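Local atomic coordinates of uncharacterized protein (Acinetobacter baumannii, PDB entry 4PAR), a protein that probably cleaves DNA near 5-hydroxymethylcytosine, combining a VSR-like endonuclease domain with an SRA-like domain of the kind that recognises modified bases. Residues F[199-204]-F[312-317]; F[290-295]-F[305-310]. The protein carries 3 engineered substitutions. All coordinates share one frame; numbering follows the deposited sequence.

Contact 1: F[199-204]-F[312-317]; sequences NCFGYS and QTYSPK
Gln312 meets Phe201 where the last strand of the SRA-like domain gives way to an irregular tail, and the contact shows how a chain without regular structure can be fastened to the turn after a helix, here helix 194-200. Gln312 O lies 3.6 Å from Phe201 CE1, approaching the ring obliquely. At Thr313 the side-chain carbon CB rests 3.6 Å from Cys200 O, while its hydroxyl is bonded outside the contact, to the carbonyl of Tyr177. Tyr314 supplies the first hydrogen bond: its N donates to Cys200 O over 3.1 Å, nearly straight at 169°. Its CB sits against the Phe201 carbonyl group, and CG, placed anti to its own carbonyl carbon (chi1 -59°), starts a ring whose CD2 comes to the edge of the Phe201 ring, close to that ring's plane. The Tyr314 ring also meets Tyr217, the two planes nearly parallel. Ser315 contributes backbone, its O approaching Gly202 CA in a CA-H...O contact. Gly202 has a positive phi (113°), a backbone conformation that glycine adopts readily. Pro316, which has no N-H to offer, approaches through its CA, 3.3 Å from Gly202 O. Lys317 ends the contact at the same oxygen: CB packs beside it, the extended side chain leads away toward a cation-pi contact with Tyr217, and N donates to Gly202 O, 2.7 Å away.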
ATOM      1  N   ASN F 199      11.723  -9.908 -29.598  1.00106.37           N
ATOM      2  CA  ASN F 199      12.702  -9.304 -30.505  1.00121.91           C
ATOM      3  C   ASN F 199      14.023 -10.059 -30.547  1.00114.41           C
ATOM      4  O   ASN F 199      14.893  -9.761 -31.369  1.00110.31           O
ATOM      5  CB  ASN F 199      12.978  -7.849 -30.120  1.00137.13           C
ATOM      6  CG  ASN F 199      11.762  -6.960 -30.268  1.00140.72           C
ATOM      7  OD1 ASN F 199      10.858  -7.245 -31.052  1.00134.82           O
ATOM      8  ND2 ASN F 199      11.729  -5.876 -29.500  1.00144.06           N
ATOM      9  N   CYS F 200      14.182 -11.017 -29.640  1.00109.47           N
ATOM     10  CA  CYS F 200      15.358 -11.880 -29.650  1.00113.55           C
ATOM     11  C   CYS F 200      15.331 -12.857 -30.816  1.00113.29           C
ATOM     12  O   CYS F 200      16.375 -13.243 -31.345  1.00112.13           O
ATOM     13  CB  CYS F 200      15.459 -12.656 -28.341  1.00104.05           C
ATOM     14  SG  CYS F 200      15.785 -11.623 -26.922  1.00 97.27           S
ATOM     15  N   PHE F 201      14.125 -13.279 -31.176  1.00116.89           N
ATOM     16  CA  PHE F 201      13.904 -14.306 -32.188  1.00125.37           C
ATOM     17  C   PHE F 201      13.566 -13.771 -33.588  1.00132.34           C
ATOM     18  O   PHE F 201      13.183 -14.537 -34.473  1.00132.85           O
ATOM     19  CB  PHE F 201      12.833 -15.272 -31.688  1.00120.31           C
ATOM     20  CG  PHE F 201      13.251 -16.028 -30.457  1.00114.45           C
ATOM     21  CD1 PHE F 201      14.116 -17.106 -30.551  1.00115.84           C
ATOM     22  CD2 PHE F 201      12.807 -15.641 -29.204  1.00113.46           C
ATOM     23  CE1 PHE F 201      14.516 -17.797 -29.419  1.00105.97           C
ATOM     24  CE2 PHE F 201      13.203 -16.326 -28.069  1.00 97.38           C
ATOM     25  CZ  PHE F 201      14.058 -17.406 -28.178  1.00 97.35           C
ATOM     26  N   GLY F 202      13.694 -12.461 -33.783  1.00132.70           N
ATOM     27  CA  GLY F 202      13.436 -11.868 -35.084  1.00124.46           C
ATOM     28  C   GLY F 202      12.240 -10.944 -35.216  1.00121.80           C
ATOM     29  O   GLY F 202      12.032 -10.356 -36.277  1.00125.91           O
ATOM     30  N   TYR F 203      11.446 -10.817 -34.158  1.00119.03           N
ATOM     31  CA  TYR F 203      10.347  -9.851 -34.151  1.00123.21           C
ATOM     32  C   TYR F 203      10.837  -8.399 -34.034  1.00127.23           C
ATOM     33  O   TYR F 203      11.881  -8.123 -33.439  1.00126.39           O
ATOM     34  CB  TYR F 203       9.369 -10.164 -33.015  1.00124.57           C
ATOM     35  CG  TYR F 203       8.281 -11.146 -33.394  1.00129.93           C
ATOM     36  CD1 TYR F 203       7.352 -10.834 -34.380  1.00136.17           C
ATOM     37  CD2 TYR F 203       8.174 -12.378 -32.760  1.00120.11           C
ATOM     38  CE1 TYR F 203       6.352 -11.721 -34.732  1.00137.72           C
ATOM     39  CE2 TYR F 203       7.177 -13.274 -33.104  1.00129.11           C
ATOM     40  CZ  TYR F 203       6.268 -12.941 -34.093  1.00138.20           C
ATOM     41  OH  TYR F 203       5.272 -13.824 -34.446  1.00132.19           O
ATOM     42  N   SER F 204      10.089  -7.485 -34.647  1.00130.91           N
ATOM     43  CA  SER F 204      10.325  -6.044 -34.536  1.00133.86           C
ATOM     44  C   SER F 204       9.418  -5.387 -33.493  1.00136.80           C
ATOM     45  O   SER F 204       9.396  -4.162 -33.375  1.00148.55           O
ATOM     46  CB  SER F 204      10.134  -5.359 -35.894  1.00138.20           C
ATOM     47  OG  SER F 204      11.209  -5.650 -36.773  1.00135.96           O
ATOM     48  N   GLN F 312      18.943 -21.113 -29.747  1.00111.84           N
ATOM     49  CA  GLN F 312      19.612 -20.163 -30.627  1.00104.97           C
ATOM     50  C   GLN F 312      18.718 -18.953 -30.902  1.00105.66           C
ATOM     51  O   GLN F 312      17.494 -19.065 -30.897  1.00101.64           O
ATOM     52  CB  GLN F 312      20.027 -20.844 -31.937  1.00109.50           C
ATOM     53  CG  GLN F 312      18.931 -21.670 -32.600  1.00116.60           C
ATOM     54  CD  GLN F 312      19.425 -22.424 -33.825  1.00133.27           C
ATOM     55  OE1 GLN F 312      20.617 -22.417 -34.136  1.00134.27           O
ATOM     56  NE2 GLN F 312      18.505 -23.079 -34.528  1.00145.82           N
ATOM     57  N   THR F 313      19.335 -17.793 -31.117  1.00117.86           N
ATOM     58  CA  THR F 313      18.586 -16.568 -31.381  1.00114.92           C
ATOM     59  C   THR F 313      18.635 -16.183 -32.858  1.00108.90           C
ATOM     60  O   THR F 313      19.337 -16.815 -33.646  1.00116.82           O
ATOM     61  CB  THR F 313      19.127 -15.399 -30.543  1.00126.98           C
ATOM     62  OG1 THR F 313      20.464 -15.095 -30.955  1.00148.40           O
ATOM     63  CG2 THR F 313      19.133 -15.765 -29.069  1.00114.86           C
ATOM     64  N   TYR F 314      17.908 -15.131 -33.225  1.00110.67           N
ATOM     65  CA  TYR F 314      17.826 -14.714 -34.624  1.00125.02           C
ATOM     66  C   TYR F 314      17.637 -13.202 -34.776  1.00123.06           C
ATOM     67  O   TYR F 314      16.928 -12.574 -33.994  1.00115.09           O
ATOM     68  CB  TYR F 314      16.680 -15.447 -35.333  1.00142.70           C
ATOM     69  CG  TYR F 314      16.794 -16.959 -35.323  1.00148.50           C
ATOM     70  CD1 TYR F 314      17.598 -17.621 -36.244  1.00151.42           C
ATOM     71  CD2 TYR F 314      16.095 -17.724 -34.396  1.00139.94           C
ATOM     72  CE1 TYR F 314      17.704 -19.003 -36.239  1.00147.83           C
ATOM     73  CE2 TYR F 314      16.195 -19.105 -34.383  1.00136.69           C
ATOM     74  CZ  TYR F 314      17.000 -19.739 -35.306  1.00145.21           C
ATOM     75  OH  TYR F 314      17.100 -21.112 -35.296  1.00150.08           O
ATOM     76  N   SER F 315      18.264 -12.630 -35.800  1.00138.32           N
ATOM     77  CA  SER F 315      18.140 -11.203 -36.092  1.00145.46           C
ATOM     78  C   SER F 315      16.718 -10.855 -36.541  1.00150.85           C
ATOM     79  O   SER F 315      16.000 -11.727 -37.032  1.00151.12           O
ATOM     80  CB  SER F 315      19.153 -10.794 -37.167  1.00151.23           C
ATOM     81  OG  SER F 315      20.481 -11.045 -36.740  1.00148.76           O
ATOM     82  N   PRO F 316      16.307  -9.583 -36.366  1.00146.55           N
ATOM     83  CA  PRO F 316      14.992  -9.103 -36.815  1.00143.69           C
ATOM     84  C   PRO F 316      14.686  -9.449 -38.273  1.00156.34           C
ATOM     85  O   PRO F 316      15.587  -9.446 -39.112  1.00164.78           O
ATOM     86  CB  PRO F 316      15.097  -7.590 -36.627  1.00137.18           C
ATOM     87  CG  PRO F 316      16.014  -7.442 -35.466  1.00131.98           C
ATOM     88  CD  PRO F 316      17.030  -8.548 -35.604  1.00134.81           C
ATOM     89  N   LYS F 317      13.421  -9.745 -38.561  1.00154.78           N
ATOM     90  CA  LYS F 317      13.021 -10.242 -39.875  1.00155.62           C
ATOM     91  C   LYS F 317      12.223  -9.207 -40.666  1.00157.59           C
ATOM     92  O   LYS F 317      11.194  -8.717 -40.202  1.00166.88           O
ATOM     93  CB  LYS F 317      12.204 -11.529 -39.716  1.00149.71           C
ATOM     94  CG  LYS F 317      12.012 -12.331 -40.995  1.00153.58           C
ATOM     95  CD  LYS F 317      11.414 -13.698 -40.688  1.00142.67           C
ATOM     96  CE  LYS F 317      11.425 -14.600 -41.913  1.00160.63           C
ATOM     97  NZ  LYS F 317      11.027 -15.998 -41.578  1.00158.50           N
TER

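Contact 2: F[290-295]-F[305-310]. Engineered in segment 305-310: Ser309 (natural residue Cys).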
ATOM      1  N   LEU F 290      13.751 -25.021 -23.410  1.00 98.11           N
ATOM      2  CA  LEU F 290      13.010 -25.466 -24.587  1.00100.77           C
ATOM      3  C   LEU F 290      12.317 -26.788 -24.274  1.00 99.22           C
ATOM      4  O   LEU F 290      12.977 -27.819 -24.052  1.00102.76           O
ATOM      5  CB  LEU F 290      13.926 -25.618 -25.801  1.00 99.03           C
ATOM      6  CG  LEU F 290      13.237 -26.112 -27.077  1.00 94.32           C
ATOM      7  CD1 LEU F 290      12.038 -25.242 -27.410  1.00 95.82           C
ATOM      8  CD2 LEU F 290      14.214 -26.139 -28.238  1.00 96.46           C
ATOM      9  N   TYR F 291      10.985 -26.735 -24.274  1.00100.25           N
ATOM     10  CA  TYR F 291      10.129 -27.814 -23.788  1.00110.13           C
ATOM     11  C   TYR F 291       9.354 -28.509 -24.914  1.00122.79           C
ATOM     12  O   TYR F 291       9.003 -27.889 -25.924  1.00132.66           O
ATOM     13  CB  TYR F 291       9.137 -27.272 -22.747  1.00 95.95           C
ATOM     14  CG  TYR F 291       9.736 -26.947 -21.394  1.00 87.74           C
ATOM     15  CD1 TYR F 291      10.667 -25.927 -21.249  1.00 98.03           C
ATOM     16  CD2 TYR F 291       9.351 -27.648 -20.256  1.00 87.37           C
ATOM     17  CE1 TYR F 291      11.212 -25.623 -20.014  1.00106.81           C
ATOM     18  CE2 TYR F 291       9.890 -27.354 -19.017  1.00 96.03           C
ATOM     19  CZ  TYR F 291      10.822 -26.339 -18.900  1.00106.40           C
ATOM     20  OH  TYR F 291      11.366 -26.033 -17.672  1.00 98.01           O
ATOM     21  N   GLU F 292       9.076 -29.795 -24.716  1.00116.98           N
ATOM     22  CA  GLU F 292       8.379 -30.602 -25.713  1.00126.54           C
ATOM     23  C   GLU F 292       7.129 -31.267 -25.126  1.00130.14           C
ATOM     24  O   GLU F 292       7.138 -31.741 -23.987  1.00130.69           O
ATOM     25  CB  GLU F 292       9.326 -31.658 -26.287  1.00132.29           C
ATOM     26  CG  GLU F 292       8.864 -32.288 -27.588  1.00137.25           C
ATOM     27  CD  GLU F 292       9.955 -33.112 -28.243  1.00144.47           C
ATOM     28  OE1 GLU F 292      10.284 -32.838 -29.416  1.00155.40           O
ATOM     29  OE2 GLU F 292      10.488 -34.028 -27.582  1.00143.16           O
ATOM     30  N   PHE F 293       6.068 -31.310 -25.928  1.00120.03           N
ATOM     31  CA  PHE F 293       4.750 -31.795 -25.507  1.00112.66           C
ATOM     32  C   PHE F 293       4.708 -33.327 -25.449  1.00123.69           C
ATOM     33  O   PHE F 293       4.966 -33.990 -26.456  1.00130.89           O
ATOM     34  CB  PHE F 293       3.696 -31.245 -26.484  1.00112.70           C
ATOM     35  CG  PHE F 293       2.377 -31.976 -26.469  1.00119.67           C
ATOM     36  CD1 PHE F 293       1.301 -31.474 -25.761  1.00115.76           C
ATOM     37  CD2 PHE F 293       2.199 -33.136 -27.209  1.00124.09           C
ATOM     38  CE1 PHE F 293       0.092 -32.137 -25.760  1.00127.49           C
ATOM     39  CE2 PHE F 293       0.996 -33.805 -27.210  1.00129.85           C
ATOM     40  CZ  PHE F 293      -0.061 -33.305 -26.489  1.00132.63           C
ATOM     41  N   GLN F 294       4.446 -33.895 -24.267  1.00129.68           N
ATOM     42  CA  GLN F 294       4.331 -35.355 -24.168  1.00126.31           C
ATOM     43  C   GLN F 294       2.908 -35.947 -24.122  1.00127.18           C
ATOM     44  O   GLN F 294       2.741 -37.135 -24.370  1.00125.60           O
ATOM     45  CB  GLN F 294       5.095 -35.838 -22.917  1.00127.18           C
ATOM     46  CG  GLN F 294       6.540 -35.378 -22.865  1.00133.17           C
ATOM     47  CD  GLN F 294       7.521 -36.524 -22.909  1.00142.63           C
ATOM     48  OE1 GLN F 294       7.358 -37.525 -22.210  1.00159.26           O
ATOM     49  NE2 GLN F 294       8.546 -36.391 -23.743  1.00131.86           N
ATOM     50  N   LYS F 295       1.899 -35.136 -23.785  1.00134.02           N
ATOM     51  CA  LYS F 295       0.592 -35.715 -23.424  1.00141.84           C
ATOM     52  C   LYS F 295      -0.655 -34.820 -23.516  1.00136.11           C
ATOM     53  O   LYS F 295      -0.577 -33.635 -23.239  1.00146.23           O
ATOM     54  CB  LYS F 295       0.710 -36.262 -21.999  1.00146.32           C
ATOM     55  CG  LYS F 295      -0.555 -36.867 -21.443  1.00137.44           C
ATOM     56  CD  LYS F 295      -0.274 -37.676 -20.165  1.00136.36           C
ATOM     57  CE  LYS F 295       1.193 -38.130 -20.049  1.00133.65           C
ATOM     58  NZ  LYS F 295       1.341 -39.392 -19.265  1.00137.62           N
ATOM     59  N   LYS F 305       7.656 -31.618 -21.412  1.00106.08           N
ATOM     60  CA  LYS F 305       8.935 -32.064 -20.868  1.00101.80           C
ATOM     61  C   LYS F 305      10.052 -31.202 -21.448  1.00 93.39           C
ATOM     62  O   LYS F 305       9.975 -30.795 -22.605  1.00 94.49           O
ATOM     63  CB  LYS F 305       9.168 -33.547 -21.181  1.00112.50           C
ATOM     64  CG  LYS F 305      10.487 -34.119 -20.670  1.00113.45           C
ATOM     65  CD  LYS F 305      10.675 -35.558 -21.128  1.00126.61           C
ATOM     66  CE  LYS F 305      12.034 -36.100 -20.715  1.00134.89           C
ATOM     67  NZ  LYS F 305      13.152 -35.362 -21.365  1.00127.33           N
ATOM     68  N   ARG F 306      11.086 -30.921 -20.658  1.00 91.00           N
ATOM     69  CA  ARG F 306      12.152 -30.037 -21.124  1.00 99.21           C
ATOM     70  C   ARG F 306      13.270 -30.825 -21.800  1.00110.16           C
ATOM     71  O   ARG F 306      14.020 -31.556 -21.147  1.00103.18           O
ATOM     72  CB  ARG F 306      12.725 -29.221 -19.962  1.00 85.06           C
ATOM     73  CG  ARG F 306      13.814 -28.250 -20.381  1.00 83.37           C
ATOM     74  CD  ARG F 306      14.356 -27.482 -19.191  1.00107.56           C
ATOM     75  NE  ARG F 306      15.203 -28.308 -18.337  1.00120.82           N
ATOM     76  CZ  ARG F 306      15.658 -27.924 -17.148  1.00109.77           C
ATOM     77  NH1 ARG F 306      15.338 -26.729 -16.672  1.00 95.05           N
ATOM     78  NH2 ARG F 306      16.427 -28.735 -16.434  1.00103.49           N
ATOM     79  N   VAL F 307      13.364 -30.678 -23.117  1.00112.68           N
ATOM     80  CA  VAL F 307      14.384 -31.371 -23.890  1.00115.90           C
ATOM     81  C   VAL F 307      15.645 -30.553 -24.170  1.00119.12           C
ATOM     82  O   VAL F 307      16.662 -31.116 -24.580  1.00128.34           O
ATOM     83  CB  VAL F 307      13.814 -31.846 -25.238  1.00105.63           C
ATOM     84  CG1 VAL F 307      12.747 -32.905 -25.008  1.00102.15           C
ATOM     85  CG2 VAL F 307      13.254 -30.666 -26.022  1.00 97.26           C
ATOM     86  N   LYS F 308      15.607 -29.242 -23.941  1.00104.25           N
ATOM     87  CA  LYS F 308      16.799 -28.437 -24.221  1.00 99.05           C
ATOM     88  C   LYS F 308      16.985 -27.297 -23.227  1.00101.44           C
ATOM     89  O   LYS F 308      16.024 -26.669 -22.796  1.00 95.73           O
ATOM     90  CB  LYS F 308      16.756 -27.882 -25.654  1.00108.62           C
ATOM     91  CG  LYS F 308      17.239 -28.869 -26.730  1.00122.28           C
ATOM     92  CD  LYS F 308      17.243 -28.265 -28.138  1.00115.47           C
ATOM     93  CE  LYS F 308      18.368 -27.247 -28.338  1.00114.17           C
ATOM     94  NZ  LYS F 308      19.732 -27.856 -28.351  1.00113.71           N
ATOM     95  N   SER F 309      18.236 -27.060 -22.845  1.00111.69           N
ATOM     96  CA  SER F 309      18.570 -25.979 -21.925  1.00115.73           C
ATOM     97  C   SER F 309      19.086 -24.721 -22.630  1.00108.08           C
ATOM     98  O   SER F 309      19.399 -23.721 -21.980  1.00 98.71           O
ATOM     99  CB  SER F 309      19.603 -26.463 -20.905  1.00132.24           C
ATOM    100  OG  SER F 309      19.090 -27.545 -20.144  1.00144.94           O
ATOM    101  N   GLU F 310      19.189 -24.777 -23.955  1.00107.30           N
ATOM    102  CA  GLU F 310      19.718 -23.656 -24.731  1.00 93.23           C
ATOM    103  C   GLU F 310      18.923 -23.448 -26.014  1.00102.44           C
ATOM    104  O   GLU F 310      18.526 -24.417 -26.664  1.00110.72           O
ATOM    105  CB  GLU F 310      21.194 -23.887 -25.067  1.00 94.69           C
ATOM    106  CG  GLU F 310      22.088 -24.089 -23.851  1.00112.51           C
ATOM    107  CD  GLU F 310      23.527 -24.380 -24.224  1.00123.22           C
ATOM    108  OE1 GLU F 310      23.780 -24.717 -25.400  1.00125.70           O
ATOM    109  OE2 GLU F 310      24.404 -24.270 -23.342  1.00125.19           O
TER
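Leu290 and Lys308 form a hydrogen-bonded pair in an antiparallel hairpin whose register slips by one residue at a classic beta bulge, Val307 and Lys308 both facing Leu290. Leu290 O accepts from Lys308 N and, weakly, from Val307 N, each over 3.0 Å, while Leu290 N donates back to Lys308 O. Beyond the bulge, Glu292 and Lys305 exchange a reciprocal pair of backbone bonds, with Tyr291 and Arg306 as the non-hydrogen-bonded pair between.

Tyr291 and Arg306 lie on the opposite sheet face from Leu290, Glu292, Lys305 and Lys308. Arg306 CB sits over the centre of the Tyr291 ring in a CH-pi contact, 3.6 Å from the centroid. The arginine CG is anti to its backbone N (chi1 -178°), and the chain runs on past the ring, CG near CE1 and CD near CZ and OH. The guanidinium is turned 66° from the ring plane, and Tyr291 OH makes weak hydrogen bonds with Met288 O and Gly242 O.

On the other face, Leu290 and Lys308 run side by side, CB to CB at 3.6 Å and Leu290 CD2 against the lysine CD. From the bulge, Val307 CG1 touches Glu292 OE2 at 3.6 Å, while Glu292 OE1 is salt-bridged to Lys268 of the neighbouring strand. Nearer the hairpin turn, Gln294 NE2 lies 3.5 Å from Lys305 CD. Lys305, Arg306 and Lys308 thus meet the other strand through their aliphatic stems, whereas Glu292 also sets OE2 against Val307; Lys268, outside the hairpin, probably offsets the charge of Glu292.

In the fold
Following the chain from its N terminus, the endonuclease-like domain comes first and the SRA-like domain after it, which holds both contacts. Segment 199-204 leaves helix 194-200; more than a hundred residues of strands, loops and helix 252-264 follow before 312-317 returns to it, so contact 1 closes a long loop. Contact 2 is nested inside that loop and closes a short one, the hairpin of strands 283-295 and 302-312. Apart from segments 305-310 and 312-317 adjoining along the chain, the contacts do not touch, their centres being about 21 Å apart. Strand 302-312 serves both: its middle pairs in the sheet at contact 2, and its end carries the chain to the helix end at contact 1.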